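Local coordinates for protein TudS (Uncultured bacterium, PDB 6Z96) that removes sulfur from thiouracil with a [4Fe-4S] cluster, in a non-redox reaction that probably passes through a [4Fe-5S] intermediate, at residues R93-K98 / I134-E139; V7-L12 / A39-P44; L82-C87 / A127-H132; C43-G48 / G100-G105; A57-E62 / G107-G112. All blocks are in the same frame, centred on the assembly; numbering follows the deposited sequence. Where two conformers were deposited one is given.

Contact 1. Residues R93-K98 / I134-E139; sequences RFALLK and IQVFSE
F94 and F137 have nearly the same first torsion, CG anti to the carbonyl carbon (chi1 -59° and -64°), and the side chains lie side by side, pointing the same way. The rings meet at their edges, with F94 CD1 4.0 Å from F137 CE2. Q135 lies on the same face of the sheet. Its OE1 comes obliquely to the F94 ring, 3.4 Å from CE1, with the amide and ring planes 54° apart. On the other face A95 CB packs against V136 CG2. L97 CD1 reaches V136 CG1 at 3.8 Å, and the two side chains cross obliquely.

The backbones run parallel and in register. Four N-H...O bonds join them: Q135 N to R93 O, A95 N to Q135 O, F137 N to A95 O and L97 N to F137 O. Beyond the strands, K98 NZ forms a salt bridge with E139 OE2 at 2.8 Å. It meets that oxygen on its syn side, somewhat out of the carboxylate plane. The other oxygen, E139 OE1, accepts from E99 N, so both ends of the carboxylate are held. K98 also touches the iron-sulfur cluster.

Helix 142-151 covers the face with F94, L96 and F137. Helix 124-131 covers the face with A95 and V136. This is an outer strand pair of a four-stranded parallel sheet, with 135-137 at the edge and helices on both faces, an alpha/beta arrangement with its cluster site near one end of the strands.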
# COMPACT_ATOMS: atom_id res chain seq x y z
N ARG A 93 -1.15 12.61 5.11
CA ARG A 93 -2.31 12.73 4.25
C ARG A 93 -2.08 12.17 2.83
O ARG A 93 -2.97 12.29 1.99
CB ARG A 93 -2.83 14.19 4.22
CG ARG A 93 -1.76 15.22 3.99
CD ARG A 93 -2.04 16.56 4.69
NE ARG A 93 -3.03 17.40 4.01
CZ ARG A 93 -2.88 18.70 3.79
NH1 ARG A 93 -3.84 19.39 3.18
NH2 ARG A 93 -1.76 19.33 4.16
N PHE A 94 -0.89 11.58 2.56
CA PHE A 94 -0.56 11.00 1.26
C PHE A 94 0.04 9.60 1.46
O PHE A 94 0.84 9.40 2.37
CB PHE A 94 0.49 11.85 0.52
CG PHE A 94 0.05 13.27 0.27
CD1 PHE A 94 -0.80 13.58 -0.77
CD2 PHE A 94 0.48 14.30 1.09
CE1 PHE A 94 -1.21 14.89 -1.00
CE2 PHE A 94 0.08 15.62 0.85
CZ PHE A 94 -0.75 15.90 -0.21
N ALA A 95 -0.30 8.67 0.55
CA ALA A 95 0.25 7.32 0.58
C ALA A 95 0.75 6.93 -0.79
O ALA A 95 0.12 7.27 -1.80
CB ALA A 95 -0.82 6.33 1.03
N LEU A 96 1.88 6.22 -0.84
CA LEU A 96 2.41 5.69 -2.09
C LEU A 96 2.34 4.18 -1.91
O LEU A 96 3.14 3.61 -1.16
CB LEU A 96 3.86 6.13 -2.29
CG LEU A 96 4.64 5.44 -3.42
CD1 LEU A 96 3.92 5.55 -4.76
CD2 LEU A 96 6.08 6.00 -3.51
N LEU A 97 1.37 3.54 -2.56
CA LEU A 97 1.13 2.12 -2.35
C LEU A 97 1.29 1.32 -3.63
O LEU A 97 1.05 1.82 -4.71
CB LEU A 97 -0.27 1.90 -1.75
CG LEU A 97 -0.56 2.61 -0.43
CD1 LEU A 97 -1.97 2.18 0.11
CD2 LEU A 97 0.50 2.32 0.64
N LYS A 98 1.68 0.04 -3.48
CA LYS A 98 1.95 -0.85 -4.62
C LYS A 98 0.70 -1.22 -5.43
O LYS A 98 -0.26 -1.78 -4.92
CB LYS A 98 2.65 -2.13 -4.09
CG LYS A 98 2.88 -3.20 -5.15
CD LYS A 98 4.01 -2.79 -6.10
CE LYS A 98 4.04 -3.72 -7.30
NZ LYS A 98 3.00 -3.34 -8.32
N ILE A 134 -7.29 10.30 2.94
CA ILE A 134 -5.88 10.21 2.59
C ILE A 134 -5.79 9.92 1.10
O ILE A 134 -6.50 9.03 0.60
CB ILE A 134 -5.22 9.12 3.46
CG1 ILE A 134 -5.20 9.60 4.94
CG2 ILE A 134 -3.81 8.77 2.97
CD1 ILE A 134 -5.15 8.50 5.95
N GLN A 135 -4.97 10.69 0.38
CA GLN A 135 -4.84 10.48 -1.06
C GLN A 135 -3.83 9.35 -1.28
O GLN A 135 -2.73 9.40 -0.73
CB GLN A 135 -4.34 11.75 -1.75
CG GLN A 135 -5.35 12.89 -1.64
CD GLN A 135 -4.80 14.09 -2.36
OE1 GLN A 135 -4.52 15.14 -1.77
NE2 GLN A 135 -4.61 13.94 -3.66
N VAL A 136 -4.20 8.38 -2.11
CA VAL A 136 -3.34 7.25 -2.42
C VAL A 136 -2.92 7.31 -3.87
O VAL A 136 -3.76 7.40 -4.77
CB VAL A 136 -4.08 5.92 -2.12
CG1 VAL A 136 -3.18 4.71 -2.45
CG2 VAL A 136 -4.53 5.87 -0.66
N PHE A 137 -1.62 7.17 -4.10
CA PHE A 137 -1.00 7.13 -5.41
C PHE A 137 -0.25 5.83 -5.58
O PHE A 137 0.25 5.28 -4.59
CB PHE A 137 0.04 8.27 -5.52
CG PHE A 137 -0.55 9.66 -5.43
CD1 PHE A 137 -0.83 10.39 -6.57
CD2 PHE A 137 -0.82 10.24 -4.19
CE1 PHE A 137 -1.38 11.67 -6.47
CE2 PHE A 137 -1.37 11.52 -4.10
CZ PHE A 137 -1.60 12.23 -5.24
N SER A 138 -0.15 5.33 -6.81
CA SER A 138 0.64 4.13 -7.07
C SER A 138 2.05 4.49 -7.54
O SER A 138 2.35 5.67 -7.79
CB SER A 138 -0.05 3.25 -8.10
OG SER A 138 0.18 3.79 -9.40
N GLU A 139 2.92 3.48 -7.70
CA GLU A 139 4.27 3.72 -8.22
C GLU A 139 4.23 4.20 -9.69
O GLU A 139 5.27 4.59 -10.22
CB GLU A 139 5.15 2.46 -8.07
CG GLU A 139 4.79 1.33 -9.01
CD GLU A 139 3.73 0.35 -8.54
OE1 GLU A 139 2.94 0.71 -7.64
OE2 GLU A 139 3.66 -0.76 -9.11

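Contact 2. Residues V7-L12 / A39-P44; sequences VSACLL and ALAFCP. With SF4 (iron/sulfur cluster), chain C.
V7 and S8 pair in parallel with A41 and F42, through V7 N to L40 O, F42 N to V7 O and A9 N to F42 O. The last bond differs from the other two: A9 N sits above the carbonyl plane of F42, 59° out of it.

V7 and A41 project to the same face of the sheet. V7 CG2 lies anti to the carbonyl carbon and packs on A39 CB at 3.9 Å. After S8 the chain leaves the strand in a helical turn. A9 CB then sits near A41 CB and C43 CB, and L12 CD1 closes on A41 CB at 3.5 Å.

Strand 5-8, helix 28-35 and strand 39-42 form a beta-alpha-beta unit. Both of its strands lead into the cluster pocket at their C-terminal ends. C10 SG binds iron FE2 of the cluster at 2.3 Å, and C43 SG binds iron FE3 at the same length. The two sulfurs thus reach different irons of one cluster, each from the chain just past its strand. S8 CB touches sulfide S1 of the cluster at 3.4 Å. S8 OG accepts from K98 N, just past strand 94-96. The F42 ring leads away to pack on A83 and L86 of helix 73-90.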
# COMPACT_ATOMS: atom_id res chain seq x y z
N VAL A 7 4.52 4.62 2.77
CA VAL A 7 4.90 3.96 1.52
C VAL A 7 4.86 2.46 1.70
O VAL A 7 5.40 1.97 2.68
CB VAL A 7 6.35 4.34 1.11
CG1 VAL A 7 6.73 3.75 -0.24
CG2 VAL A 7 6.54 5.86 1.10
N SER A 8 4.29 1.71 0.74
CA SER A 8 4.33 0.23 0.78
C SER A 8 5.79 -0.22 0.96
O SER A 8 6.66 0.21 0.20
CB SER A 8 3.85 -0.34 -0.55
OG SER A 8 2.45 -0.22 -0.66
N ALA A 9 6.06 -1.02 1.99
CA ALA A 9 7.44 -1.40 2.31
C ALA A 9 8.15 -2.08 1.15
O ALA A 9 9.37 -1.91 0.99
CB ALA A 9 7.48 -2.27 3.56
N CYS A 10 7.41 -2.83 0.32
CA CYS A 10 8.02 -3.50 -0.82
C CYS A 10 8.57 -2.50 -1.84
O CYS A 10 9.58 -2.79 -2.50
CB CYS A 10 7.06 -4.48 -1.47
SG CYS A 10 5.52 -3.71 -2.05
N LEU A 11 7.92 -1.32 -1.97
CA LEU A 11 8.41 -0.31 -2.93
C LEU A 11 9.76 0.27 -2.50
O LEU A 11 10.47 0.84 -3.33
CB LEU A 11 7.40 0.83 -3.09
CG LEU A 11 6.08 0.42 -3.74
CD1 LEU A 11 5.08 1.62 -3.74
CD2 LEU A 11 6.29 -0.03 -5.19
N LEU A 12 10.08 0.19 -1.21
CA LEU A 12 11.38 0.62 -0.68
C LEU A 12 12.44 -0.50 -0.72
O LEU A 12 13.56 -0.29 -0.23
CB LEU A 12 11.22 1.09 0.75
CG LEU A 12 10.32 2.29 0.90
CD1 LEU A 12 10.10 2.59 2.35
CD2 LEU A 12 10.90 3.53 0.19
N ALA A 39 9.67 9.18 4.42
CA ALA A 39 8.96 8.09 3.74
C ALA A 39 8.86 6.93 4.72
O ALA A 39 9.84 6.20 4.91
CB ALA A 39 9.73 7.65 2.51
N LEU A 40 7.71 6.79 5.39
CA LEU A 40 7.53 5.77 6.41
C LEU A 40 7.09 4.47 5.80
O LEU A 40 6.01 4.37 5.25
CB LEU A 40 6.52 6.23 7.47
CG LEU A 40 6.86 7.54 8.22
CD1 LEU A 40 5.91 7.73 9.38
CD2 LEU A 40 8.30 7.53 8.77
N ALA A 41 7.93 3.46 5.92
CA ALA A 41 7.65 2.15 5.34
C ALA A 41 6.56 1.45 6.11
O ALA A 41 6.58 1.44 7.33
CB ALA A 41 8.91 1.30 5.42
N PHE A 42 5.65 0.80 5.37
CA PHE A 42 4.58 0.06 6.05
C PHE A 42 4.13 -1.05 5.16
O PHE A 42 3.92 -0.83 3.97
CB PHE A 42 3.39 1.01 6.37
CG PHE A 42 2.34 0.33 7.22
CD1 PHE A 42 1.19 -0.20 6.64
CD2 PHE A 42 2.52 0.19 8.58
CE1 PHE A 42 0.25 -0.88 7.41
CE2 PHE A 42 1.55 -0.47 9.36
CZ PHE A 42 0.43 -0.99 8.76
N CYS A 43 3.92 -2.25 5.74
CA CYS A 43 3.36 -3.36 4.96
C CYS A 43 2.10 -3.82 5.68
O CYS A 43 2.20 -4.44 6.73
CB CYS A 43 4.33 -4.54 4.83
SG CYS A 43 3.57 -5.99 4.06
N PRO A 44 0.92 -3.57 5.12
CA PRO A 44 -0.32 -3.97 5.81
C PRO A 44 -0.42 -5.47 6.08
O PRO A 44 -0.94 -5.84 7.13
CB PRO A 44 -1.42 -3.53 4.83
CG PRO A 44 -0.79 -2.39 4.02
CD PRO A 44 0.67 -2.77 3.90
FE1 SF4 C . 2.11 -6.57 -0.40
FE2 SF4 C . 3.91 -4.57 -0.63
FE3 SF4 C . 3.11 -5.38 1.87
FE4 SF4 C . 1.41 -3.97 0.24
S1 SF4 C . 3.39 -3.25 1.21
S2 SF4 C . 0.87 -5.80 1.47
S3 SF4 C . 1.97 -4.81 -1.84
S4 SF4 C . 4.32 -6.59 0.31

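Contact 3. Residues L82-C87 / A127-H132; sequences LALGLC and ALLRRH
L84 and L129 make the tight part of this helix pair. L129 CD2 pushes against the backbone of the other helix, 3.7 Å from L84 CA, and it also lies 4.1 Å from L84 CB. The same methyl has A83 CB and C87 SG nearby, at 4.4 Å and 4.3 Å. One branch of L129 therefore serves three residues on one side of helix 73-90. L84 CB also meets L128 CD2 at 4.1 Å. The chain of L84 starts with CG anti to the backbone N (chi1 176°), and both of its methyls turn to H132. CD2 stands over the centre of the imidazole, 3.6 Å from the ring centroid and 4° off the ring normal. This is a CH-pi contact over one face. CD1 lies beside the stem of the same residue, 3.7 Å from H132 CB. The two side chains cross at about a right angle.

The looser side is the one toward solvent. H132 is exposed and is the first residue to leave the helical backbone. L84 covers one face of its ring at this solvent side. L128 is also partly exposed. In contrast, A83, L84, C87 and L129 are buried. I134 continues the apolar packing on L84 and C87 toward the sheet.

The contact is wholly apolar apart from the imidazole. The segment axes approach to 9.6 Å and cross at -38°. This is the packing of two helices, 73-90 and 124-131, on the same face of the parallel sheet in an alpha/beta fold.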
# COMPACT_ATOMS: atom_id res chain seq x y z
N LEU A 82 -4.25 -0.54 10.86
CA LEU A 82 -2.96 -0.10 11.40
C LEU A 82 -2.31 0.94 10.47
O LEU A 82 -1.66 1.87 10.96
CB LEU A 82 -2.04 -1.30 11.60
CG LEU A 82 -2.45 -2.16 12.78
CD1 LEU A 82 -1.69 -3.48 12.75
CD2 LEU A 82 -2.20 -1.41 14.11
N ALA A 83 -2.52 0.83 9.15
CA ALA A 83 -1.99 1.85 8.22
C ALA A 83 -2.68 3.19 8.51
O ALA A 83 -2.02 4.22 8.61
CB ALA A 83 -2.23 1.44 6.77
N LEU A 84 -3.99 3.16 8.70
CA LEU A 84 -4.75 4.37 9.04
C LEU A 84 -4.27 4.94 10.37
O LEU A 84 -4.08 6.15 10.48
CB LEU A 84 -6.25 4.03 9.11
CG LEU A 84 -7.13 5.20 9.55
CD1 LEU A 84 -7.09 6.31 8.52
CD2 LEU A 84 -8.56 4.76 9.77
N GLY A 85 -4.04 4.08 11.36
CA GLY A 85 -3.56 4.51 12.68
C GLY A 85 -2.23 5.21 12.60
O GLY A 85 -2.02 6.22 13.29
N LEU A 86 -1.31 4.71 11.75
CA LEU A 86 -0.01 5.35 11.59
C LEU A 86 -0.19 6.72 10.93
O LEU A 86 0.43 7.70 11.36
CB LEU A 86 0.90 4.45 10.74
CG LEU A 86 2.27 5.01 10.43
CD1 LEU A 86 3.07 5.15 11.70
CD2 LEU A 86 3.01 4.14 9.43
N CYS A 87 -1.06 6.81 9.92
CA CYS A 87 -1.32 8.10 9.25
C CYS A 87 -1.92 9.11 10.22
O CYS A 87 -1.50 10.26 10.21
CB CYS A 87 -2.23 7.92 8.05
SG CYS A 87 -1.44 7.05 6.67
N ALA A 127 -8.57 1.39 0.07
CA ALA A 127 -9.98 1.76 0.27
C ALA A 127 -10.20 2.46 1.61
O ALA A 127 -10.91 3.48 1.66
CB ALA A 127 -10.86 0.52 0.17
N LEU A 128 -9.59 1.94 2.69
CA LEU A 128 -9.79 2.52 4.01
C LEU A 128 -9.14 3.89 4.09
O LEU A 128 -9.75 4.84 4.59
CB LEU A 128 -9.27 1.58 5.11
CG LEU A 128 -9.50 2.10 6.52
CD1 LEU A 128 -10.99 2.15 6.82
CD2 LEU A 128 -8.84 1.20 7.54
N LEU A 129 -7.91 4.03 3.56
CA LEU A 129 -7.23 5.33 3.61
C LEU A 129 -8.01 6.37 2.81
O LEU A 129 -8.20 7.49 3.32
CB LEU A 129 -5.80 5.23 3.06
CG LEU A 129 -4.88 4.28 3.84
CD1 LEU A 129 -3.48 4.30 3.25
CD2 LEU A 129 -4.79 4.68 5.32
N ARG A 130 -8.51 6.01 1.62
CA ARG A 130 -9.28 6.97 0.80
C ARG A 130 -10.57 7.39 1.51
O ARG A 130 -10.96 8.56 1.44
CB ARG A 130 -9.58 6.39 -0.58
CG ARG A 130 -8.34 6.43 -1.47
CD ARG A 130 -8.61 5.87 -2.85
NE ARG A 130 -7.51 6.19 -3.76
CZ ARG A 130 -7.25 5.54 -4.89
NH1 ARG A 130 -8.00 4.50 -5.24
NH2 ARG A 130 -6.23 5.90 -5.65
N ARG A 131 -11.23 6.45 2.20
CA ARG A 131 -12.46 6.70 2.98
C ARG A 131 -12.22 7.69 4.12
O ARG A 131 -13.17 8.35 4.59
CB ARG A 131 -12.91 5.34 3.52
CG ARG A 131 -14.08 5.29 4.42
CD ARG A 131 -14.53 3.82 4.53
NE ARG A 131 -15.45 3.71 5.66
CZ ARG A 131 -16.76 3.92 5.59
NH1 ARG A 131 -17.33 4.22 4.43
NH2 ARG A 131 -17.51 3.82 6.68
N HIS A 132 -10.98 7.79 4.61
CA HIS A 132 -10.60 8.72 5.66
C HIS A 132 -9.85 9.95 5.14
O HIS A 132 -9.18 10.63 5.92
CB HIS A 132 -9.83 7.98 6.76
CG HIS A 132 -10.70 7.06 7.57
ND1 HIS A 132 -11.20 7.45 8.81
CD2 HIS A 132 -11.17 5.83 7.28
CE1 HIS A 132 -11.95 6.44 9.22
NE2 HIS A 132 -11.97 5.44 8.34

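Contact 4. Residues C43-G48 / G100-G105; sequences CPEVAG and GSPSCG. With SF4 (iron/sulfur cluster), chain C; EDO (1,2-ethanediol), chain E.
E45 and S103 face each other beside the iron-sulfur cluster, in the pocket where two of its cysteine ligands converge. S103 OG donates to the anti lone pair of E45 OE2, 2.8 Å away, on the side away from the other carboxylate oxygen. E45 is extended beyond CG, which lays the carboxylate alongside the cluster with CD 3.4 Å from sulfide S2. A water also donates to E45 OE2 and is hydrogen-bonded to S101 OG, so it bridges the two segments. E45 OE1 is paired with R54 in a salt bridge and accepts from O1 of an ethanediol, probably from the crystallisation liquor. E45 also touches the bound hydrogen sulfide. An alanine at E45 would probably leave R54 without this carboxylate, and S103 OG and the water without their acceptor here.

S101 OG lies anti to its backbone N (chi1 159°). There it accepts from S103 N and C104 N, in an ST turn and an ST motif that hold the 101-104 loop. The bond from C104 N is nearly straight, at 177°. P44 packs across from this loop, its CB near S103 OG and its CD 3.9 Å from C104 SG.

C43 is the N-cap of helix 44-47, with its SG accepting from V46 N. Across the cluster pocket, C104 SG binds iron FE4 at 2.4 Å.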
# COMPACT_ATOMS: atom_id res chain seq x y z
N CYS A 43 3.92 -2.25 5.74
CA CYS A 43 3.36 -3.36 4.96
C CYS A 43 2.10 -3.82 5.68
O CYS A 43 2.20 -4.44 6.73
CB CYS A 43 4.33 -4.54 4.83
SG CYS A 43 3.57 -5.99 4.06
N PRO A 44 0.92 -3.57 5.12
CA PRO A 44 -0.32 -3.97 5.81
C PRO A 44 -0.42 -5.47 6.08
O PRO A 44 -0.94 -5.84 7.13
CB PRO A 44 -1.42 -3.53 4.83
CG PRO A 44 -0.79 -2.39 4.02
CD PRO A 44 0.67 -2.77 3.90
N GLU A 45 0.06 -6.32 5.15
CA GLU A 45 -0.10 -7.75 5.37
C GLU A 45 0.77 -8.26 6.51
O GLU A 45 0.30 -9.06 7.33
CB GLU A 45 0.08 -8.54 4.09
CG GLU A 45 -1.11 -8.26 3.21
CD GLU A 45 -0.96 -8.66 1.75
OE1 GLU A 45 -0.19 -9.62 1.49
OE2 GLU A 45 -1.62 -8.06 0.87
N VAL A 46 2.01 -7.79 6.58
CA VAL A 46 2.89 -8.19 7.66
C VAL A 46 2.40 -7.56 8.98
O VAL A 46 2.34 -8.24 10.01
CB VAL A 46 4.35 -7.81 7.35
CG1 VAL A 46 5.23 -7.98 8.58
CG2 VAL A 46 4.88 -8.65 6.19
N ALA A 47 1.96 -6.28 8.93
CA ALA A 47 1.46 -5.63 10.16
C ALA A 47 0.22 -6.37 10.68
O ALA A 47 0.03 -6.48 11.90
CB ALA A 47 1.10 -4.17 9.87
N GLY A 48 -0.59 -6.91 9.76
CA GLY A 48 -1.82 -7.62 10.08
C GLY A 48 -1.60 -9.03 10.60
O GLY A 48 -2.57 -9.69 11.00
N GLY A 100 -1.94 -3.12 -7.89
CA GLY A 100 -2.41 -4.47 -8.13
C GLY A 100 -2.64 -5.34 -6.93
O GLY A 100 -3.24 -6.40 -7.05
N SER A 101 -2.16 -4.90 -5.77
CA SER A 101 -2.22 -5.72 -4.56
C SER A 101 -3.63 -5.76 -3.93
O SER A 101 -4.33 -4.75 -3.91
CB SER A 101 -1.21 -5.16 -3.55
OG SER A 101 -1.47 -5.52 -2.20
N PRO A 102 -4.00 -6.89 -3.30
CA PRO A 102 -5.28 -6.94 -2.58
C PRO A 102 -5.30 -6.05 -1.34
O PRO A 102 -6.38 -5.78 -0.82
CB PRO A 102 -5.43 -8.43 -2.21
CG PRO A 102 -4.01 -8.94 -2.15
CD PRO A 102 -3.25 -8.17 -3.22
N SER A 103 -4.12 -5.57 -0.86
CA SER A 103 -4.02 -4.57 0.19
C SER A 103 -3.78 -3.19 -0.40
O SER A 103 -4.50 -2.25 -0.06
CB SER A 103 -2.85 -4.84 1.15
OG SER A 103 -3.09 -5.97 1.97
N CYS A 104 -2.75 -3.06 -1.23
CA CYS A 104 -2.19 -1.79 -1.66
C CYS A 104 -2.64 -1.29 -3.02
O CYS A 104 -2.36 -0.13 -3.34
CB CYS A 104 -0.67 -1.89 -1.58
SG CYS A 104 -0.07 -2.14 0.12
N GLY A 105 -3.32 -2.11 -3.80
CA GLY A 105 -3.76 -1.69 -5.14
C GLY A 105 -4.61 -0.44 -5.11
O GLY A 105 -5.32 -0.21 -4.13
FE1 SF4 C . 2.11 -6.57 -0.40
FE2 SF4 C . 3.91 -4.57 -0.63
FE3 SF4 C . 3.11 -5.38 1.87
FE4 SF4 C . 1.41 -3.97 0.24
S1 SF4 C . 3.39 -3.25 1.21
S2 SF4 C . 0.87 -5.80 1.47
S3 SF4 C . 1.97 -4.81 -1.84
S4 SF4 C . 4.32 -6.59 0.31
C1 EDO E . -0.97 -12.43 0.21
O1 EDO E . -1.48 -11.25 -0.40
C2 EDO E . -1.73 -12.79 1.43
O2 EDO E . -1.44 -14.11 1.90
O HOH W 1 -0.20 -7.67 -1.38

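Contact 5. Residues A57-E62 / G107-G112; sequences AERQGE and GRIYNG
E58 meets Y110 and G112. Its CD lies 3.5 Å from Y110 CB, and the carboxylate and ring planes are 25° apart. E58 OE2 takes a weak hydrogen bond from G112 N at 2.9 Å, bent to 125° at the hydrogen. Q60 makes the straighter bond: NE2 donates to G112 O at 3.0 Å. The carbonyl oxygen lies close to the plane of the Q60 amide, and the donor lies in the carbonyl plane of G112. R59 meets I109 by carbon alone, CD to CD1 at 4.0 Å. G112 CA comes 3.3 Å from R59 O, and a side chain at G112 would run into that oxygen.

Waters form the next layer. One accepts from R59 N and donates to Y110 O. Another donates to both R59 O and Y110 O. They join the strands where no direct backbone bond does.

Further out, E58 OE2 also accepts from F114 N. An alanine at E58 would probably leave G112 N and F114 N without this acceptor and open a gap beside Y110 CB. The R59 chain bends at chi3 (67°), and its NH2 donates to G61 O while NH1 reaches E122 O. N111 is held by E115 and R113.

Strand 57-60 belongs to one two-stranded antiparallel hairpin and strand 108-110 to another. Side-chain bonds and water join the hairpins here. The link is thus mainly polar, and it depends on one carboxylate, one amide and ordered water.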
# COMPACT_ATOMS: atom_id res chain seq x y z
N ALA A 57 -3.27 -14.05 -2.52
CA ALA A 57 -4.66 -13.84 -2.11
C ALA A 57 -5.31 -12.83 -3.00
O ALA A 57 -4.63 -11.97 -3.58
CB ALA A 57 -4.73 -13.39 -0.66
N GLU A 58 -6.63 -12.93 -3.15
CA GLU A 58 -7.38 -11.99 -3.96
C GLU A 58 -8.63 -11.56 -3.22
O GLU A 58 -9.18 -12.31 -2.40
CB GLU A 58 -7.77 -12.58 -5.34
CG GLU A 58 -6.54 -12.91 -6.18
CD GLU A 58 -6.70 -13.40 -7.61
OE1 GLU A 58 -5.65 -13.74 -8.20
OE2 GLU A 58 -7.82 -13.41 -8.16
N ARG A 59 -9.10 -10.35 -3.52
CA ARG A 59 -10.36 -9.89 -2.94
C ARG A 59 -11.51 -10.63 -3.62
O ARG A 59 -11.45 -10.92 -4.82
CB ARG A 59 -10.55 -8.39 -3.16
CG ARG A 59 -9.52 -7.55 -2.41
CD ARG A 59 -9.93 -6.08 -2.42
NE ARG A 59 -11.16 -5.93 -1.63
CZ ARG A 59 -11.65 -4.76 -1.24
NH1 ARG A 59 -11.05 -3.62 -1.59
NH2 ARG A 59 -12.78 -4.71 -0.53
N GLN A 60 -12.56 -10.90 -2.85
CA GLN A 60 -13.82 -11.41 -3.37
C GLN A 60 -14.82 -10.54 -2.64
O GLN A 60 -15.27 -10.89 -1.55
CB GLN A 60 -13.99 -12.90 -3.06
CG GLN A 60 -13.01 -13.75 -3.85
CD GLN A 60 -13.26 -15.23 -3.69
OE1 GLN A 60 -13.90 -15.68 -2.74
NE2 GLN A 60 -12.70 -16.02 -4.60
N GLY A 61 -14.99 -9.34 -3.19
CA GLY A 61 -15.78 -8.28 -2.58
C GLY A 61 -15.15 -7.82 -1.28
O GLY A 61 -13.99 -7.40 -1.27
N GLU A 62 -15.88 -7.97 -0.16
CA GLU A 62 -15.37 -7.58 1.15
C GLU A 62 -14.40 -8.62 1.72
O GLU A 62 -13.64 -8.30 2.63
CB GLU A 62 -16.54 -7.44 2.15
CG GLU A 62 -17.55 -6.36 1.82
CD GLU A 62 -16.89 -5.02 1.98
OE1 GLU A 62 -16.21 -4.82 3.02
OE2 GLU A 62 -17.02 -4.17 1.08
N GLY A 107 -5.57 1.40 -8.49
CA GLY A 107 -6.26 1.49 -9.78
C GLY A 107 -6.72 0.14 -10.29
O GLY A 107 -7.74 0.05 -10.99
N ARG A 108 -5.99 -0.92 -9.95
CA ARG A 108 -6.36 -2.26 -10.37
C ARG A 108 -6.07 -3.28 -9.29
O ARG A 108 -5.24 -3.05 -8.42
CB ARG A 108 -5.66 -2.65 -11.69
CG ARG A 108 -4.15 -2.63 -11.59
CD ARG A 108 -3.45 -3.19 -12.82
NE ARG A 108 -2.02 -2.90 -12.82
CZ ARG A 108 -1.10 -3.61 -12.17
NH1 ARG A 108 -1.46 -4.68 -11.47
NH2 ARG A 108 0.18 -3.26 -12.22
N ILE A 109 -6.78 -4.40 -9.35
CA ILE A 109 -6.57 -5.54 -8.46
C ILE A 109 -6.90 -6.79 -9.29
O ILE A 109 -7.60 -6.70 -10.32
CB ILE A 109 -7.50 -5.51 -7.20
CG1 ILE A 109 -9.00 -5.34 -7.61
CG2 ILE A 109 -7.06 -4.48 -6.15
CD1 ILE A 109 -10.01 -5.53 -6.42
N TYR A 110 -6.47 -7.98 -8.82
CA TYR A 110 -6.88 -9.22 -9.47
C TYR A 110 -8.35 -9.48 -9.18
O TYR A 110 -8.88 -9.02 -8.17
CB TYR A 110 -5.95 -10.38 -9.14
CG TYR A 110 -4.62 -10.21 -9.83
CD1 TYR A 110 -4.47 -10.51 -11.18
CD2 TYR A 110 -3.54 -9.64 -9.17
CE1 TYR A 110 -3.25 -10.34 -11.83
CE2 TYR A 110 -2.31 -9.45 -9.81
CZ TYR A 110 -2.18 -9.80 -11.14
OH TYR A 110 -0.98 -9.64 -11.80
N ASN A 111 -9.05 -10.14 -10.12
CA ASN A 111 -10.49 -10.23 -10.07
C ASN A 111 -11.12 -11.26 -9.13
O ASN A 111 -12.34 -11.40 -9.16
CB ASN A 111 -11.06 -10.44 -11.48
CG ASN A 111 -10.79 -11.81 -12.06
OD1 ASN A 111 -10.13 -12.67 -11.46
ND2 ASN A 111 -11.31 -12.04 -13.26
N GLY A 112 -10.32 -11.95 -8.30
CA GLY A 112 -10.89 -12.92 -7.36
C GLY A 112 -11.09 -14.31 -7.92
O GLY A 112 -11.50 -15.21 -7.18
O HOH W 2 -7.51 -13.47 -11.39
O HOH W 3 -7.72 -8.81 -5.53
O HOH W 4 -11.30 -8.96 -6.71

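Overall arrangement
Contacts 1 and 2 lie in the same parallel sheet and meet where strand 94-96 pairs with strand 5-8. Both rest on backbone bonds. Contact 3 is apolar helix packing against that sheet, and it reaches contact 1 through I134 and contact 2 through F42. Contact 4 is buried at the cluster and shares C43 and P44 with contact 2. Together these two supply the three cysteine ligands, and the chemistry turns to metal and carboxylate bonds. Contact 5 lies farthest out, its centre about 14 Å from the centre of the chain. It is partly exposed and uses side-chain and water bonds, but touches the loop of contact 4.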